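Local coordinates for putative branched-chain amino acid transport system substrate-binding protein (Rhodopseudomonas palustris, PDB 4FB4) that probably captures small aromatic acids such as caffeic acid, as the periplasmic substrate-binding component of a transport system, at residues A[224-229]-A[280-285]; A[81-86]-A[101-106]; A[147-152]-A[169-174]; A[5-10]-A[42-47]. One frame throughout, in Å; residues are numbered along the deposited sequence.

Contact 1. Residues A[224-229]-A[280-285]. With DHC (caffeic acid), chain B.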
# COMPACT_ATOMS: atom_id res chain seq x y z
N GLY A 224 -1.23 -5.45 -3.00
CA GLY A 224 -1.64 -4.56 -4.09
C GLY A 224 -2.92 -5.00 -4.77
O GLY A 224 -3.53 -4.21 -5.48
N ALA A 225 -3.35 -6.23 -4.56
CA ALA A 225 -4.55 -6.73 -5.22
C ALA A 225 -5.81 -6.66 -4.33
O ALA A 225 -6.87 -7.01 -4.77
CB ALA A 225 -4.31 -8.16 -5.72
N ALA A 226 -5.68 -6.13 -3.11
CA ALA A 226 -6.71 -6.26 -2.06
C ALA A 226 -7.88 -5.25 -2.13
O ALA A 226 -8.06 -4.38 -1.26
CB ALA A 226 -6.06 -6.26 -0.66
N SER A 227 -8.68 -5.38 -3.18
CA SER A 227 -10.00 -4.75 -3.23
C SER A 227 -11.00 -5.65 -3.94
O SER A 227 -10.62 -6.58 -4.63
CB SER A 227 -9.93 -3.42 -3.96
OG SER A 227 -10.08 -3.59 -5.34
N MSE A 228 -12.29 -5.36 -3.75
CA MSE A 228 -13.37 -6.11 -4.42
C MSE A 228 -13.25 -6.13 -5.95
O MSE A 228 -13.85 -7.02 -6.61
CB MSE A 228 -14.73 -5.49 -4.04
CG MSE A 228 -15.91 -6.44 -4.07
SE MSE A 228 -15.69 -7.86 -2.75
CE MSE A 228 -17.38 -8.89 -3.00
N ASP A 229 -12.53 -5.16 -6.51
CA ASP A 229 -12.38 -5.04 -7.95
C ASP A 229 -11.61 -6.21 -8.54
O ASP A 229 -11.88 -6.62 -9.65
CB ASP A 229 -11.69 -3.73 -8.36
CG ASP A 229 -12.68 -2.53 -8.42
OD1 ASP A 229 -13.94 -2.74 -8.36
OD2 ASP A 229 -12.17 -1.37 -8.53
N ARG A 280 -15.25 -1.56 1.10
CA ARG A 280 -14.00 -1.32 1.81
C ARG A 280 -12.80 -1.72 0.95
O ARG A 280 -12.93 -2.61 0.11
CB ARG A 280 -13.95 -2.12 3.13
CG ARG A 280 -13.98 -3.64 2.94
CD ARG A 280 -14.26 -4.37 4.23
NE ARG A 280 -15.53 -4.00 4.82
CZ ARG A 280 -16.00 -4.54 5.94
NH1 ARG A 280 -15.32 -5.49 6.60
NH2 ARG A 280 -17.16 -4.15 6.41
N SER A 281 -11.64 -1.09 1.16
CA SER A 281 -10.42 -1.50 0.47
C SER A 281 -9.18 -1.18 1.26
O SER A 281 -9.19 -0.34 2.13
CB SER A 281 -10.30 -0.82 -0.91
OG SER A 281 -9.94 0.55 -0.79
N GLN A 282 -8.11 -1.89 0.87
CA GLN A 282 -6.77 -1.76 1.41
C GLN A 282 -6.34 -0.33 1.19
O GLN A 282 -5.63 0.26 1.99
CB GLN A 282 -5.89 -2.73 0.58
CG GLN A 282 -4.38 -2.60 0.66
CD GLN A 282 -3.78 -3.26 1.91
OE1 GLN A 282 -4.49 -3.88 2.70
NE2 GLN A 282 -2.47 -3.12 2.08
N PHE A 283 -6.80 0.25 0.08
CA PHE A 283 -6.20 1.51 -0.44
C PHE A 283 -6.78 2.76 0.23
O PHE A 283 -6.00 3.65 0.66
CB PHE A 283 -6.36 1.54 -1.97
CG PHE A 283 -5.95 0.25 -2.62
CD1 PHE A 283 -4.70 -0.28 -2.39
CD2 PHE A 283 -6.84 -0.46 -3.40
CE1 PHE A 283 -4.35 -1.49 -2.95
CE2 PHE A 283 -6.48 -1.65 -3.98
CZ PHE A 283 -5.25 -2.18 -3.69
N ALA A 284 -8.11 2.78 0.39
CA ALA A 284 -8.81 3.80 1.21
C ALA A 284 -8.18 3.92 2.59
O ALA A 284 -7.95 5.01 3.10
CB ALA A 284 -10.30 3.45 1.36
N ALA A 285 -7.81 2.80 3.15
CA ALA A 285 -7.28 2.76 4.47
C ALA A 285 -5.97 3.47 4.58
O ALA A 285 -5.66 4.03 5.63
CB ALA A 285 -7.21 1.31 4.95
C1 DHC B . 2.50 -0.92 -7.14
O1 DHC B . 3.53 -0.31 -7.41
C2 DHC B . 2.14 -1.36 -5.77
C3 DHC B . 0.97 -0.95 -5.33
C1' DHC B . 0.49 -1.19 -3.90
C2' DHC B . -0.31 -0.23 -3.32
C3' DHC B . -0.76 -0.36 -2.03
C4' DHC B . -0.40 -1.51 -1.20
C5' DHC B . 0.44 -2.46 -1.77
C6' DHC B . 0.87 -2.27 -3.11
O4' DHC B . -0.88 -1.58 0.07
O3' DHC B . -1.58 0.61 -1.54
O2 DHC B . 1.62 -1.12 -8.02
O HOH W 1 -13.05 -2.84 -2.78
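Gln282 NE2 serves two acceptors, giving an almost straight bond to caffeic acid O4' (3.0 Å, 179°) and another to Gln117 OE1, while the amide's OE1 accepts from Gly246 N. The contact spans the cleft between the two lobes of a periplasmic-binding-protein fold, bringing the start of helix 282-302 against the loop that leads into helix 228-234. The chain of Gln282 leaves anti to the backbone N and then bends (chi2 80°), which swings the amide to the phenol. Its CB packs 3.7 Å from Ala226 CB. Its backbone N hydrogen-bonds O of Ala226, the central residue of an inverse gamma turn, at 3.3 Å. Phe283 sets its edge between loop and ligand: CZ lies 3.2 Å from Gly224 O and CD1 3.4 Å from caffeic acid O3', while CE2 reaches Ser227 CB. An alanine here would take away that ring, probably opening a gap between the loop and the catechol end of the ligand. Both segments enter their helices through serine N-caps, Ser227 OG receiving Asp229 N and Ser281 OG receiving Ala284 N at 172°. One water accepts from the backbone N of Met228 (a selenomethionine) at 2.8 Å and donates to Arg280 O.

Contact 2. Residues A[81-86]-A[101-106]; sequences PTVAVS and PLPITP. With DHC (caffeic acid), chain B.
At the ligand cleft, the loop that follows strand 96-98 lays Leu102 on the first turns of helix 79-92, against Thr82, Val83 and Ser86. Leu102 CD1 comes within 3.9 Å of Ser86 CB, and its CD2 lies 4.1 Å from Thr82 CG2, so the leucine tip rests on two residues one helical turn apart. The torsion behind this places CG between the backbone N and the carbonyl carbon (chi1 79°). Val83 touches Leu102 as well and extends the contact to Pro103, its CG2 meeting Pro103 CD at 4.0 Å with the two side chains at about a right angle. Helix 79-92 is the connection of a beta-alpha-beta crossover between the adjacent parallel strands 72-75 and 96-98, and the contact returns the chain beyond the second strand to the beginning of that helix. The surface between the segments is apolar, and the hydroxyls are engaged elsewhere: Thr82 OG1 bonds Ser76 N and Val78 O, and Ser86 OG bonds Ser112 OG. Thr79, at the start of the helix, bonds Pro101 O through OG1 and the ligand through its N. Pro101 lies over one face of the caffeic acid ring, CD 3.4 Å from C6' and CG 3.7 Å from C5'.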
# COMPACT_ATOMS: atom_id res chain seq x y z
N PRO A 81 5.87 6.32 -9.14
CA PRO A 81 5.73 7.71 -8.76
C PRO A 81 6.01 7.97 -7.27
O PRO A 81 6.37 9.06 -6.92
CB PRO A 81 4.28 8.06 -9.13
CG PRO A 81 3.56 6.75 -9.23
CD PRO A 81 4.61 5.77 -9.68
N THR A 82 5.84 6.95 -6.41
CA THR A 82 6.12 7.11 -5.01
C THR A 82 7.61 7.34 -4.79
O THR A 82 8.00 8.17 -3.93
CB THR A 82 5.57 5.94 -4.18
OG1 THR A 82 4.14 5.94 -4.39
CG2 THR A 82 5.85 6.14 -2.68
N VAL A 83 8.43 6.64 -5.54
CA VAL A 83 9.86 6.86 -5.50
C VAL A 83 10.21 8.27 -5.92
O VAL A 83 11.05 8.98 -5.29
CB VAL A 83 10.59 5.84 -6.40
CG1 VAL A 83 12.03 6.27 -6.63
CG2 VAL A 83 10.47 4.40 -5.81
N ALA A 84 9.59 8.73 -7.00
CA ALA A 84 9.74 10.12 -7.43
C ALA A 84 9.37 11.15 -6.34
O ALA A 84 10.14 12.09 -6.10
CB ALA A 84 8.93 10.38 -8.72
N VAL A 85 8.22 10.98 -5.66
CA VAL A 85 7.80 11.90 -4.60
C VAL A 85 8.83 11.92 -3.47
O VAL A 85 9.26 13.03 -2.98
CB VAL A 85 6.39 11.54 -4.07
CG1 VAL A 85 5.99 12.44 -2.88
CG2 VAL A 85 5.37 11.67 -5.23
N SER A 86 9.34 10.73 -3.13
CA SER A 86 10.34 10.61 -2.07
C SER A 86 11.63 11.37 -2.44
O SER A 86 12.26 11.99 -1.58
CB SER A 86 10.61 9.15 -1.80
OG SER A 86 11.59 9.03 -0.76
N PRO A 101 4.12 0.95 -1.38
CA PRO A 101 5.37 0.50 -0.84
C PRO A 101 6.50 1.09 -1.71
O PRO A 101 6.32 1.41 -2.91
CB PRO A 101 5.30 -1.04 -0.97
CG PRO A 101 3.91 -1.38 -1.27
CD PRO A 101 3.30 -0.18 -1.92
N LEU A 102 7.63 1.32 -1.12
CA LEU A 102 8.76 1.71 -1.90
C LEU A 102 10.00 1.27 -1.21
O LEU A 102 9.97 1.07 0.00
CB LEU A 102 8.81 3.20 -2.09
CG LEU A 102 9.34 4.05 -0.95
CD1 LEU A 102 9.81 5.32 -1.63
CD2 LEU A 102 8.22 4.23 0.06
N PRO A 103 11.08 1.11 -1.99
CA PRO A 103 12.38 0.77 -1.49
C PRO A 103 12.97 1.95 -0.73
O PRO A 103 13.24 3.00 -1.30
CB PRO A 103 13.23 0.43 -2.73
CG PRO A 103 12.41 0.83 -3.92
CD PRO A 103 11.03 1.21 -3.47
N ILE A 104 13.15 1.74 0.55
CA ILE A 104 13.84 2.71 1.40
C ILE A 104 15.34 2.56 1.20
O ILE A 104 15.91 1.47 1.38
CB ILE A 104 13.54 2.41 2.87
CG1 ILE A 104 12.05 2.64 3.15
CG2 ILE A 104 14.48 3.20 3.81
CD1 ILE A 104 11.38 3.85 2.52
N THR A 105 15.98 3.61 0.77
CA THR A 105 17.42 3.61 0.73
C THR A 105 17.80 4.73 1.66
O THR A 105 16.93 5.48 2.06
CB THR A 105 17.88 3.95 -0.66
OG1 THR A 105 17.28 5.20 -1.04
CG2 THR A 105 17.45 2.81 -1.63
N PRO A 106 19.09 4.85 2.00
CA PRO A 106 19.57 5.96 2.84
C PRO A 106 19.21 7.33 2.31
O PRO A 106 18.93 8.22 3.08
CB PRO A 106 21.09 5.76 2.85
CG PRO A 106 21.27 4.30 2.70
CD PRO A 106 20.12 3.80 1.84
C1 DHC B . 2.50 -0.92 -7.14
O1 DHC B . 3.53 -0.31 -7.41
C2 DHC B . 2.14 -1.36 -5.77
C3 DHC B . 0.97 -0.95 -5.33
C1' DHC B . 0.49 -1.19 -3.90
C2' DHC B . -0.31 -0.23 -3.32
C3' DHC B . -0.76 -0.36 -2.03
C4' DHC B . -0.40 -1.51 -1.20
C5' DHC B . 0.44 -2.46 -1.77
C6' DHC B . 0.87 -2.27 -3.11
O4' DHC B . -0.88 -1.58 0.07
O3' DHC B . -1.58 0.61 -1.54
O2 DHC B . 1.62 -1.12 -8.02

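Contact 3. Residues A[147-152]-A[169-174]; sequences YGDLWF and EERFAR. With DHC (caffeic acid), chain B.
The Phe152 ring carries the Glu169 carboxylate on one face, the planes only 14° apart and Glu169 CD 3.5 Å above the ring toward its rim; Glu169 CG adds a CH-pi contact. Phe152 CG lies anti to the backbone N (chi1 -178°), which carries the ring out to Glu169. The Arg171 guanidinium has Gly148 O over one face and both acids at its edge. Its NH1 bonds Asp149 OD1 at 2.6 Å, in a salt bridge whose carboxylate plane stands 78° from the guanidinium. Side-on, NE and NH2 both grip Glu169 OE2, NE at 2.9 Å, which probably helps keep the carboxylate flat over Phe152. With an alanine in place of Arg171, Asp149 and Glu169 would probably lose the charge they share and Glu169 would be freer to turn off the ring. Nearer the cleft, the Tyr147 ring lies between caffeic acid C2, 3.3 Å above its centre, and Trp151 CD1 on the opposite face. Arg174 presents its edge to the ligand carboxylate, NH1 to O1 and NH2 to O2, each at 2.8 Å, while NE bridges to Asp145. Helix 146-161 thus packs on strand 165-172 within a beta-alpha-beta unit whose C-terminal strand ends lead, as is typical of periplasmic binding proteins, into the ligand site.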
# COMPACT_ATOMS: atom_id res chain seq x y z
N TYR A 147 8.39 -2.40 -8.00
CA TYR A 147 7.44 -3.22 -7.22
C TYR A 147 7.62 -4.73 -7.47
O TYR A 147 7.67 -5.54 -6.51
CB TYR A 147 6.00 -2.80 -7.47
CG TYR A 147 4.99 -3.52 -6.63
CD1 TYR A 147 4.91 -3.30 -5.24
CD2 TYR A 147 4.11 -4.44 -7.19
CE1 TYR A 147 4.01 -3.97 -4.43
CE2 TYR A 147 3.17 -5.09 -6.39
CZ TYR A 147 3.14 -4.90 -5.03
OH TYR A 147 2.22 -5.56 -4.23
N GLY A 148 7.72 -5.10 -8.76
CA GLY A 148 7.95 -6.49 -9.14
C GLY A 148 9.29 -6.99 -8.63
O GLY A 148 9.40 -8.13 -8.22
N ASP A 149 10.29 -6.11 -8.61
CA ASP A 149 11.59 -6.45 -7.99
C ASP A 149 11.53 -6.71 -6.49
O ASP A 149 12.14 -7.67 -6.01
CB ASP A 149 12.61 -5.35 -8.25
CG ASP A 149 13.02 -5.24 -9.70
OD1 ASP A 149 12.67 -6.14 -10.50
OD2 ASP A 149 13.71 -4.25 -10.03
N LEU A 150 10.85 -5.82 -5.74
CA LEU A 150 10.71 -5.98 -4.29
C LEU A 150 10.19 -7.34 -3.96
O LEU A 150 10.70 -8.05 -3.09
CB LEU A 150 9.74 -4.94 -3.70
CG LEU A 150 10.30 -3.53 -3.41
CD1 LEU A 150 9.16 -2.69 -2.83
CD2 LEU A 150 11.48 -3.61 -2.47
N TRP A 151 9.14 -7.72 -4.68
CA TRP A 151 8.52 -9.02 -4.45
C TRP A 151 9.36 -10.18 -4.86
O TRP A 151 9.48 -11.18 -4.12
CB TRP A 151 7.19 -9.06 -5.15
CG TRP A 151 6.09 -8.56 -4.22
CD1 TRP A 151 5.40 -7.36 -4.26
CD2 TRP A 151 5.60 -9.24 -3.03
NE1 TRP A 151 4.50 -7.30 -3.22
CE2 TRP A 151 4.57 -8.40 -2.47
CE3 TRP A 151 5.85 -10.47 -2.44
CZ2 TRP A 151 3.86 -8.76 -1.35
CZ3 TRP A 151 5.13 -10.83 -1.33
CH2 TRP A 151 4.15 -10.00 -0.80
N PHE A 152 9.96 -10.09 -6.03
CA PHE A 152 10.77 -11.21 -6.49
C PHE A 152 11.96 -11.38 -5.54
O PHE A 152 12.28 -12.50 -5.15
CB PHE A 152 11.29 -11.03 -7.91
CG PHE A 152 12.09 -12.22 -8.39
CD1 PHE A 152 11.50 -13.48 -8.43
CD2 PHE A 152 13.42 -12.09 -8.75
CE1 PHE A 152 12.23 -14.60 -8.82
CE2 PHE A 152 14.13 -13.19 -9.18
CZ PHE A 152 13.54 -14.44 -9.21
N GLU A 169 10.64 -17.48 -13.49
CA GLU A 169 10.44 -16.08 -13.26
C GLU A 169 10.10 -15.41 -14.57
O GLU A 169 10.85 -15.52 -15.53
CB GLU A 169 11.70 -15.42 -12.71
CG GLU A 169 11.51 -13.91 -12.54
CD GLU A 169 12.81 -13.13 -12.50
OE1 GLU A 169 13.88 -13.74 -12.65
OE2 GLU A 169 12.77 -11.91 -12.33
N GLU A 170 8.98 -14.70 -14.59
CA GLU A 170 8.55 -13.98 -15.76
C GLU A 170 8.15 -12.57 -15.35
O GLU A 170 7.76 -12.34 -14.21
CB GLU A 170 7.38 -14.72 -16.44
CG GLU A 170 7.72 -16.12 -17.01
CD GLU A 170 8.77 -16.10 -18.14
OE1 GLU A 170 8.79 -15.13 -18.95
OE2 GLU A 170 9.58 -17.06 -18.25
N ARG A 171 8.29 -11.60 -16.25
CA ARG A 171 7.86 -10.25 -16.00
C ARG A 171 6.94 -9.73 -17.10
O ARG A 171 6.90 -10.27 -18.21
CB ARG A 171 9.07 -9.32 -15.85
CG ARG A 171 10.08 -9.77 -14.79
CD ARG A 171 9.58 -9.61 -13.35
NE ARG A 171 10.72 -9.80 -12.45
CZ ARG A 171 11.29 -8.86 -11.69
NH1 ARG A 171 10.80 -7.61 -11.61
NH2 ARG A 171 12.34 -9.18 -10.97
N PHE A 172 6.15 -8.72 -16.74
CA PHE A 172 5.36 -7.97 -17.71
C PHE A 172 5.30 -6.50 -17.35
O PHE A 172 5.63 -6.11 -16.22
CB PHE A 172 3.96 -8.58 -17.87
CG PHE A 172 3.07 -8.44 -16.66
CD1 PHE A 172 3.29 -9.16 -15.51
CD2 PHE A 172 1.94 -7.63 -16.72
CE1 PHE A 172 2.46 -9.05 -14.42
CE2 PHE A 172 1.08 -7.53 -15.64
CZ PHE A 172 1.36 -8.23 -14.48
N ALA A 173 4.89 -5.68 -18.31
CA ALA A 173 4.79 -4.25 -18.10
C ALA A 173 3.36 -3.90 -17.68
O ALA A 173 2.40 -4.51 -18.13
CB ALA A 173 5.21 -3.46 -19.35
N ARG A 174 3.24 -2.90 -16.81
CA ARG A 174 1.95 -2.54 -16.27
C ARG A 174 0.87 -2.41 -17.31
O ARG A 174 -0.22 -2.90 -17.08
CB ARG A 174 2.02 -1.24 -15.48
CG ARG A 174 2.76 -1.39 -14.19
CD ARG A 174 2.91 -0.08 -13.45
NE ARG A 174 3.81 -0.30 -12.31
CZ ARG A 174 3.42 -0.47 -11.05
NH1 ARG A 174 4.33 -0.68 -10.12
NH2 ARG A 174 2.15 -0.36 -10.70
C1 DHC B . 2.50 -0.92 -7.14
O1 DHC B . 3.53 -0.31 -7.41
C2 DHC B . 2.14 -1.36 -5.77
C3 DHC B . 0.97 -0.95 -5.33
C1' DHC B . 0.49 -1.19 -3.90
C2' DHC B . -0.31 -0.23 -3.32
C3' DHC B . -0.76 -0.36 -2.03
C4' DHC B . -0.40 -1.51 -1.20
C5' DHC B . 0.44 -2.46 -1.77
C6' DHC B . 0.87 -2.27 -3.11
O4' DHC B . -0.88 -1.58 0.07
O3' DHC B . -1.58 0.61 -1.54
O2 DHC B . 1.62 -1.12 -8.02

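Contact 4. Residues A[5-10]-A[42-47]; sequences TNEITI and PLKVIV
Ile8 and Ile10 each use both backbone polar atoms on the strand beside them. Ile8 N bonds Pro42 O at 2.9 Å and Ile8 O receives Lys44 N at 2.8 Å; Ile10 N then bonds Lys44 O, and Ile10 O takes Ile46 N. Thr9, between them, makes a CA-H...O contact with Lys44 O (3.4 Å). Side chains alternate around this backbone. Leu43 lies alongside Ile8, with CD2 3.8 Å from Ile8 CB, and sends its other branch, CD1, to Ile10 CD1 at 3.9 Å. CG of Leu43 sits anti to the carbonyl carbon (chi1 -59°), which turns both methyls toward the isoleucines. One residue bonding by N and O to the two neighbours of its partner, as Ile8 does to Pro42 and Lys44 about Leu43, is the parallel pattern, here of strands 8-14 and 41-49 in the six-stranded sheet of the first lobe, with helix 21-30 in the connection between them. On the face bearing Thr9 and Lys44, Thr9 CG2 meets Ile46 CD1 at 4.1 Å. Lys44 runs beside Glu7, its CD 3.7 Å from Glu7 OE2, though their charged ends, NZ and OE2, stay 4.6 Å apart. Further out, helix 282-302 packs against the isoleucine face, Phe291 touching Ile10 and Leu43 and Val298 touching Ile8. Thr9 N turns from strand 41-49 to Asp71, and Leu43 bonds by its backbone to Lys36, just ahead of the neighbouring strand 37-38.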
# COMPACT_ATOMS: atom_id res chain seq x y z
N THR A 5 1.86 30.42 8.93
CA THR A 5 0.41 30.37 8.59
C THR A 5 -0.48 29.83 9.74
O THR A 5 0.05 29.15 10.61
CB THR A 5 0.25 29.46 7.34
OG1 THR A 5 -1.12 29.43 6.94
CG2 THR A 5 0.73 28.07 7.64
N ASN A 6 -1.80 30.09 9.73
CA ASN A 6 -2.75 29.39 10.63
C ASN A 6 -3.04 27.95 10.12
O ASN A 6 -3.18 27.04 10.92
CB ASN A 6 -4.08 30.13 10.81
CG ASN A 6 -4.89 29.64 12.05
OD1 ASN A 6 -4.35 29.45 13.17
ND2 ASN A 6 -6.18 29.42 11.85
N GLU A 7 -3.15 27.74 8.82
CA GLU A 7 -3.48 26.39 8.32
C GLU A 7 -2.27 25.47 8.23
O GLU A 7 -1.13 25.93 8.13
CB GLU A 7 -4.17 26.46 6.96
CG GLU A 7 -3.23 26.81 5.82
CD GLU A 7 -3.37 28.25 5.37
OE1 GLU A 7 -3.37 29.16 6.25
OE2 GLU A 7 -3.49 28.47 4.13
N ILE A 8 -2.53 24.16 8.29
CA ILE A 8 -1.52 23.14 8.04
C ILE A 8 -1.77 22.63 6.61
O ILE A 8 -2.88 22.32 6.25
CB ILE A 8 -1.64 22.04 9.09
CG1 ILE A 8 -1.31 22.69 10.45
CG2 ILE A 8 -0.68 20.90 8.78
CD1 ILE A 8 -1.78 21.89 11.61
N THR A 9 -0.75 22.64 5.78
CA THR A 9 -0.94 22.40 4.36
C THR A 9 -0.41 21.02 3.99
O THR A 9 0.75 20.67 4.27
CB THR A 9 -0.24 23.47 3.53
OG1 THR A 9 -0.69 24.75 4.00
CG2 THR A 9 -0.57 23.31 2.09
N ILE A 10 -1.27 20.24 3.37
CA ILE A 10 -0.99 18.86 3.05
C ILE A 10 -1.18 18.68 1.54
O ILE A 10 -2.26 18.99 1.00
CB ILE A 10 -1.88 17.88 3.84
CG1 ILE A 10 -1.61 18.03 5.35
CG2 ILE A 10 -1.62 16.46 3.35
CD1 ILE A 10 -2.82 17.68 6.13
N PRO A 42 -6.96 24.76 10.75
CA PRO A 42 -7.56 23.98 9.65
C PRO A 42 -6.53 23.31 8.75
O PRO A 42 -5.42 23.81 8.56
CB PRO A 42 -8.36 25.02 8.85
CG PRO A 42 -8.26 26.29 9.61
CD PRO A 42 -7.11 26.21 10.55
N LEU A 43 -6.91 22.18 8.16
CA LEU A 43 -6.04 21.46 7.23
C LEU A 43 -6.40 21.89 5.81
O LEU A 43 -7.56 21.85 5.43
CB LEU A 43 -6.23 19.96 7.39
CG LEU A 43 -5.96 19.34 8.73
CD1 LEU A 43 -5.93 17.81 8.55
CD2 LEU A 43 -4.67 19.83 9.39
N LYS A 44 -5.42 22.40 5.06
CA LYS A 44 -5.63 22.76 3.66
C LYS A 44 -5.02 21.59 2.89
O LYS A 44 -3.80 21.39 2.91
CB LYS A 44 -4.90 24.06 3.32
CG LYS A 44 -4.95 24.50 1.86
CD LYS A 44 -4.02 25.71 1.71
CE LYS A 44 -3.84 26.18 0.28
NZ LYS A 44 -4.88 27.18 -0.08
N VAL A 45 -5.89 20.80 2.26
CA VAL A 45 -5.48 19.56 1.56
C VAL A 45 -5.60 19.80 0.06
O VAL A 45 -6.69 20.12 -0.41
CB VAL A 45 -6.38 18.37 1.97
CG1 VAL A 45 -5.98 17.09 1.24
CG2 VAL A 45 -6.27 18.13 3.48
N ILE A 46 -4.47 19.75 -0.65
CA ILE A 46 -4.44 19.94 -2.07
C ILE A 46 -4.20 18.57 -2.69
O ILE A 46 -3.20 17.91 -2.40
CB ILE A 46 -3.32 20.92 -2.47
CG1 ILE A 46 -3.40 22.19 -1.59
CG2 ILE A 46 -3.37 21.20 -3.98
CD1 ILE A 46 -2.16 23.05 -1.64
N VAL A 47 -5.13 18.12 -3.54
CA VAL A 47 -5.07 16.80 -4.19
C VAL A 47 -4.84 16.94 -5.71
O VAL A 47 -5.62 17.65 -6.38
CB VAL A 47 -6.36 16.03 -3.95
CG1 VAL A 47 -6.24 14.62 -4.53
CG2 VAL A 47 -6.70 16.01 -2.46

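Contacts 1, 2 and 3 all touch caffeic acid, whereas contact 4 stands apart, its centre about 37 Å from that of contact 3. Contacts 1 and 2 are buried; contacts 3 and 4 are partly buried. Across the ligand ring, Pro101 of contact 2 and Gly224 of contact 1 take opposite faces, and the carboxylate goes to Arg174 of contact 3. Contact 1 joins the two lobes with one backbone hydrogen bond, a bridging water and the Phe283 ring, contact 2 is apolar packing inside the first lobe, and contact 3 combines salt bridges with stacking in the second. Contact 4 relies on regular strand pairing; helix 282-302, which starts in contact 1, also covers its isoleucine face.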